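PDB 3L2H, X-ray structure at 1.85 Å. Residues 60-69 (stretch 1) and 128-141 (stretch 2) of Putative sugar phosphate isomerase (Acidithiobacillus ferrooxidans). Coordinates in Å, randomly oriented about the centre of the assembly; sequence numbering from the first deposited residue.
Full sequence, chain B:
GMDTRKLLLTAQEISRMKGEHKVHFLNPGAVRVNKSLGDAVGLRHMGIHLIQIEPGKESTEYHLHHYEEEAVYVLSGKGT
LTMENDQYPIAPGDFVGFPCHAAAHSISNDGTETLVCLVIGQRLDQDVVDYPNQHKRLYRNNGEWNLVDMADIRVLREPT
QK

Stretch 1 (60-69) TEYHLHHYEE
Stretch 2 128-141: VVDYPNQHKRLYRN

How do the two backbones meet? They run antiparallel, and no two residues that touch are closer than 61 in sequence, with CA pairs His-63/Tyr-131 (4.7 Å), Leu-64/Asp-130 (5.1 Å), His-65/Val-129 (4.6 Å) and His-66/Val-128 (5.3 Å). Leu-64 (phi/psi -137/124) and Asp-130 (-100/136) form the hydrogen-bonded pair: Leu-64 N donates to Asp-130 O at 3.0 Å and Asp-130 N to Leu-64 O at 2.8 Å. His-65 and Val-129 make the next, non-hydrogen-bonded pair, their side chains on the face opposite Leu-64 and Asp-130. His-66 N then donates to Val-128 O at 2.9 Å before His-66 turns at -94/-25. Stretch 2 folds back as a hairpin, with Val-129 N to Leu-138 O at 2.9 Å and Tyr-131 N to Lys-136 O at 2.8 Å, so its first strand has neighbours along both edges.

Why is the His-66 side chain placed so precisely? With chi1 m (-69°) and chi2 -141°, its NE2 donates to Asp-130 OD2 at 2.8 Å, while one ring face receives Val-128 CG1, a methyl of a chi1 t valine, 3.9 Å from the centroid and almost on the ring normal. A flat, polar-edged imidazole suits both demands. Asp-130 (m, chi2 -27°) also holds Arg-137 in a salt bridge: Arg-137 NE lies 2.6 Å from Asp-130 OD1, and Arg-137 NH2 donates to Asp-130 OD2 at 3.0 Å. Arg-137 (t, t, m, chi4 -179°) thereby lays a guanidinium face against the histidine, His-66 CE1 to Arg-137 NH2 measuring 3.4 Å.

What closes the contact near the hairpin turn? Glu-61 is buried, yet its t, p rotamer (chi3 12°) brings OE2 to Gln-134 NE2, which donates at 2.8 Å; Gln-134 reaches it through m, m and chi3 -38°. A carboxylate suits this place because OE2 can also accept from two waters. Water 1 donates to Glu-61 OE2 (2.8 Å) and Tyr-62 O (2.6 Å) and accepts from Asn-133 N; water 2 links Glu-61 OE2 (2.7 Å) to Asn-133 ND2. Tyr-62, chi1 t and chi2 66°, rests its CE2 4.0 Å from Pro-132 CG. Tyr-131 (m, chi2 -77°) packs its CE1 3.7 Å from His-63 CB.

What secures the other end? Glu-68, its CA-to-CB bond toward stretch 2, uses m, t and chi3 -5° to bring OE2 to Arg-140, whose t, t, p rotamer with chi4 76° completes a salt bridge, Glu-68 OE2 to Arg-140 NH2 at 2.8 Å. Altogether 756 Å² is buried, counting both sides.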

# COMPACT_ATOMS: atom_id res chain seq x y z
N THR B 60 -10.95 -0.58 -26.39
CA THR B 60 -10.85 0.47 -25.39
C THR B 60 -10.74 1.83 -26.09
O THR B 60 -10.78 1.90 -27.30
CB THR B 60 -9.56 0.26 -24.52
OG1 THR B 60 -9.61 1.11 -23.37
CG2 THR B 60 -8.30 0.53 -25.35
N GLU B 61 -10.68 2.91 -25.32
CA GLU B 61 -10.18 4.17 -25.86
C GLU B 61 -8.70 4.20 -25.60
O GLU B 61 -8.26 3.89 -24.48
CB GLU B 61 -10.84 5.38 -25.19
CG GLU B 61 -10.18 6.72 -25.53
CD GLU B 61 -10.30 7.13 -26.99
OE1 GLU B 61 -11.09 6.49 -27.72
OE2 GLU B 61 -9.62 8.11 -27.44
N TYR B 62 -7.92 4.51 -26.62
CA TYR B 62 -6.45 4.66 -26.53
C TYR B 62 -6.05 5.29 -25.22
O TYR B 62 -6.45 6.42 -24.93
CB TYR B 62 -6.00 5.51 -27.68
CG TYR B 62 -4.51 5.65 -27.93
CD1 TYR B 62 -3.74 4.56 -28.33
CD2 TYR B 62 -3.89 6.87 -27.76
CE1 TYR B 62 -2.36 4.70 -28.59
CE2 TYR B 62 -2.53 7.04 -28.03
CZ TYR B 62 -1.78 5.95 -28.44
OH TYR B 62 -0.46 6.13 -28.67
N HIS B 63 -5.27 4.56 -24.41
CA HIS B 63 -4.99 5.02 -23.06
C HIS B 63 -3.65 4.55 -22.48
O HIS B 63 -3.03 3.60 -22.96
CB HIS B 63 -6.14 4.59 -22.12
CG HIS B 63 -6.16 3.12 -21.85
ND1 HIS B 63 -6.90 2.23 -22.59
CD2 HIS B 63 -5.42 2.37 -20.99
CE1 HIS B 63 -6.68 1.00 -22.15
NE2 HIS B 63 -5.76 1.06 -21.20
N LEU B 64 -3.25 5.23 -21.40
CA LEU B 64 -2.01 4.97 -20.69
C LEU B 64 -2.31 5.02 -19.20
O LEU B 64 -2.83 6.02 -18.70
CB LEU B 64 -0.98 6.06 -21.01
CG LEU B 64 0.36 5.94 -20.29
CD1 LEU B 64 1.17 4.75 -20.79
CD2 LEU B 64 1.16 7.22 -20.50
N HIS B 65 -1.99 3.94 -18.49
CA HIS B 65 -2.10 3.91 -17.03
C HIS B 65 -0.78 4.35 -16.38
O HIS B 65 0.30 3.97 -16.80
CB HIS B 65 -2.36 2.49 -16.52
CG HIS B 65 -3.73 1.97 -16.80
ND1 HIS B 65 -4.77 2.15 -15.93
CD2 HIS B 65 -4.20 1.18 -17.80
CE1 HIS B 65 -5.85 1.56 -16.43
NE2 HIS B 65 -5.53 0.97 -17.56
N HIS B 66 -0.89 5.10 -15.30
CA HIS B 66 0.27 5.52 -14.57
C HIS B 66 0.63 4.59 -13.40
O HIS B 66 1.78 4.61 -12.96
CB HIS B 66 0.04 6.93 -13.99
CG HIS B 66 -0.02 8.01 -15.02
ND1 HIS B 66 0.54 9.26 -14.82
CD2 HIS B 66 -0.57 8.03 -16.26
CE1 HIS B 66 0.33 9.99 -15.90
NE2 HIS B 66 -0.34 9.27 -16.78
N TYR B 67 -0.34 3.85 -12.86
CA TYR B 67 -0.11 2.98 -11.69
C TYR B 67 -0.58 1.53 -11.87
O TYR B 67 0.05 0.61 -11.32
CB TYR B 67 -0.82 3.57 -10.43
CG TYR B 67 -0.11 4.78 -9.91
CD1 TYR B 67 0.96 4.66 -9.04
CD2 TYR B 67 -0.46 6.04 -10.34
CE1 TYR B 67 1.65 5.79 -8.60
CE2 TYR B 67 0.23 7.21 -9.91
CZ TYR B 67 1.26 7.07 -9.04
OH TYR B 67 1.96 8.17 -8.61
N GLU B 68 -1.68 1.31 -12.56
CA GLU B 68 -2.14 -0.06 -12.79
C GLU B 68 -1.49 -0.72 -14.02
O GLU B 68 -1.49 -0.15 -15.12
CB GLU B 68 -3.66 -0.13 -12.98
CG GLU B 68 -4.52 0.12 -11.72
CD GLU B 68 -6.01 -0.02 -11.97
OE1 GLU B 68 -6.42 -0.21 -13.14
OE2 GLU B 68 -6.82 0.04 -10.99
N GLU B 69 -0.91 -1.91 -13.82
CA GLU B 69 -0.46 -2.74 -14.93
C GLU B 69 -1.65 -3.39 -15.64
O GLU B 69 -2.71 -3.61 -15.05
CB GLU B 69 0.53 -3.81 -14.42
CG GLU B 69 1.84 -3.13 -14.01
CD GLU B 69 2.91 -4.09 -13.59
OE1 GLU B 69 2.55 -5.22 -13.23
OE2 GLU B 69 4.09 -3.69 -13.60
N VAL B 128 -4.04 6.99 -12.36
CA VAL B 128 -4.14 8.12 -13.24
C VAL B 128 -4.12 7.51 -14.63
O VAL B 128 -3.29 6.63 -14.91
CB VAL B 128 -3.01 9.12 -13.05
CG1 VAL B 128 -3.18 10.29 -14.06
CG2 VAL B 128 -2.93 9.61 -11.59
N VAL B 129 -5.06 7.89 -15.47
CA VAL B 129 -5.12 7.34 -16.81
C VAL B 129 -5.20 8.46 -17.81
O VAL B 129 -6.04 9.35 -17.67
CB VAL B 129 -6.32 6.42 -17.00
CG1 VAL B 129 -6.28 5.80 -18.44
CG2 VAL B 129 -6.38 5.36 -15.88
N ASP B 130 -4.34 8.41 -18.83
CA ASP B 130 -4.35 9.41 -19.88
C ASP B 130 -5.08 8.88 -21.09
O ASP B 130 -4.91 7.72 -21.45
CB ASP B 130 -2.96 9.81 -20.30
CG ASP B 130 -2.28 10.70 -19.29
OD1 ASP B 130 -3.03 11.40 -18.57
OD2 ASP B 130 -1.04 10.65 -19.16
N TYR B 131 -5.92 9.74 -21.67
CA TYR B 131 -6.58 9.46 -22.95
C TYR B 131 -6.06 10.47 -23.97
O TYR B 131 -6.70 11.49 -24.24
CB TYR B 131 -8.09 9.52 -22.80
CG TYR B 131 -8.63 8.54 -21.79
CD1 TYR B 131 -8.75 7.21 -22.09
CD2 TYR B 131 -9.00 8.97 -20.54
CE1 TYR B 131 -9.24 6.30 -21.19
CE2 TYR B 131 -9.49 8.07 -19.60
CZ TYR B 131 -9.63 6.75 -19.94
OH TYR B 131 -10.11 5.85 -19.00
N PRO B 132 -4.89 10.20 -24.54
CA PRO B 132 -4.25 11.26 -25.35
C PRO B 132 -5.10 11.76 -26.54
O PRO B 132 -5.04 12.95 -26.86
CB PRO B 132 -2.95 10.63 -25.83
CG PRO B 132 -2.68 9.45 -24.87
CD PRO B 132 -4.03 9.00 -24.38
N ASN B 133 -5.90 10.89 -27.15
CA ASN B 133 -6.68 11.29 -28.34
C ASN B 133 -7.87 12.14 -27.98
O ASN B 133 -8.40 12.86 -28.86
CB ASN B 133 -7.12 10.09 -29.19
CG ASN B 133 -5.93 9.39 -29.86
OD1 ASN B 133 -4.83 9.97 -29.98
ND2 ASN B 133 -6.13 8.16 -30.27
N GLN B 134 -8.26 12.12 -26.71
CA GLN B 134 -9.30 12.98 -26.23
C GLN B 134 -8.73 14.21 -25.46
O GLN B 134 -9.51 15.01 -25.02
CB GLN B 134 -10.27 12.21 -25.31
CG GLN B 134 -10.85 10.92 -25.96
CD GLN B 134 -11.46 11.17 -27.31
OE1 GLN B 134 -12.10 12.20 -27.52
NE2 GLN B 134 -11.25 10.25 -28.24
N HIS B 135 -7.42 14.31 -25.29
CA HIS B 135 -6.81 15.42 -24.56
C HIS B 135 -7.32 15.47 -23.11
O HIS B 135 -7.57 16.55 -22.57
CB HIS B 135 -7.08 16.74 -25.31
CG HIS B 135 -6.10 17.82 -25.04
ND1 HIS B 135 -6.47 19.05 -24.50
CD2 HIS B 135 -4.76 17.89 -25.23
CE1 HIS B 135 -5.40 19.82 -24.41
NE2 HIS B 135 -4.35 19.14 -24.82
N LYS B 136 -7.46 14.30 -22.50
CA LYS B 136 -7.96 14.20 -21.13
C LYS B 136 -7.10 13.31 -20.23
O LYS B 136 -6.56 12.32 -20.66
CB LYS B 136 -9.40 13.64 -21.13
CG LYS B 136 -10.44 14.61 -21.73
CD LYS B 136 -11.73 13.96 -21.88
CE LYS B 136 -12.70 14.75 -22.82
NZ LYS B 136 -12.65 16.20 -22.60
N ARG B 137 -7.06 13.68 -18.96
CA ARG B 137 -6.41 12.91 -17.92
C ARG B 137 -7.47 12.60 -16.89
O ARG B 137 -8.21 13.50 -16.45
CB ARG B 137 -5.27 13.69 -17.27
CG ARG B 137 -4.63 12.95 -16.09
CD ARG B 137 -3.26 13.52 -15.73
NE ARG B 137 -2.26 13.09 -16.69
CZ ARG B 137 -0.98 13.42 -16.62
NH1 ARG B 137 -0.53 14.18 -15.61
NH2 ARG B 137 -0.14 12.98 -17.53
N LEU B 138 -7.54 11.34 -16.50
CA LEU B 138 -8.44 10.90 -15.43
C LEU B 138 -7.64 10.60 -14.15
O LEU B 138 -6.73 9.82 -14.19
CB LEU B 138 -9.16 9.64 -15.83
CG LEU B 138 -9.99 8.94 -14.76
CD1 LEU B 138 -11.19 9.76 -14.38
CD2 LEU B 138 -10.40 7.54 -15.26
N TYR B 139 -8.03 11.21 -13.03
CA TYR B 139 -7.44 10.93 -11.76
C TYR B 139 -8.51 10.15 -11.02
O TYR B 139 -9.63 10.66 -10.87
CB TYR B 139 -7.15 12.20 -11.00
CG TYR B 139 -6.23 13.18 -11.67
CD1 TYR B 139 -4.85 13.12 -11.48
CD2 TYR B 139 -6.74 14.20 -12.46
CE1 TYR B 139 -4.01 14.07 -12.12
CE2 TYR B 139 -5.93 15.10 -13.09
CZ TYR B 139 -4.55 15.05 -12.88
OH TYR B 139 -3.80 16.00 -13.50
N ARG B 140 -8.21 8.90 -10.64
CA ARG B 140 -9.17 8.09 -9.92
C ARG B 140 -8.61 7.81 -8.54
O ARG B 140 -7.54 7.25 -8.40
CB ARG B 140 -9.48 6.79 -10.66
CG ARG B 140 -10.61 6.03 -9.98
CD ARG B 140 -10.98 4.72 -10.71
NE ARG B 140 -9.85 3.89 -11.06
CZ ARG B 140 -9.18 3.15 -10.18
NH1 ARG B 140 -9.50 3.19 -8.90
NH2 ARG B 140 -8.13 2.45 -10.57
N ASN B 141 -9.36 8.21 -7.54
CA ASN B 141 -8.93 8.21 -6.14
C ASN B 141 -10.03 7.68 -5.26
O ASN B 141 -10.89 8.41 -4.80
CB ASN B 141 -8.51 9.65 -5.75
CG ASN B 141 -7.18 10.05 -6.44
OD1 ASN B 141 -6.16 9.34 -6.27
ND2 ASN B 141 -7.18 11.12 -7.21
O HOH W 1 -7.22 8.63 -26.17
O HOH W 2 -8.85 7.22 -29.85
O HOH W 3 -7.50 2.43 -13.43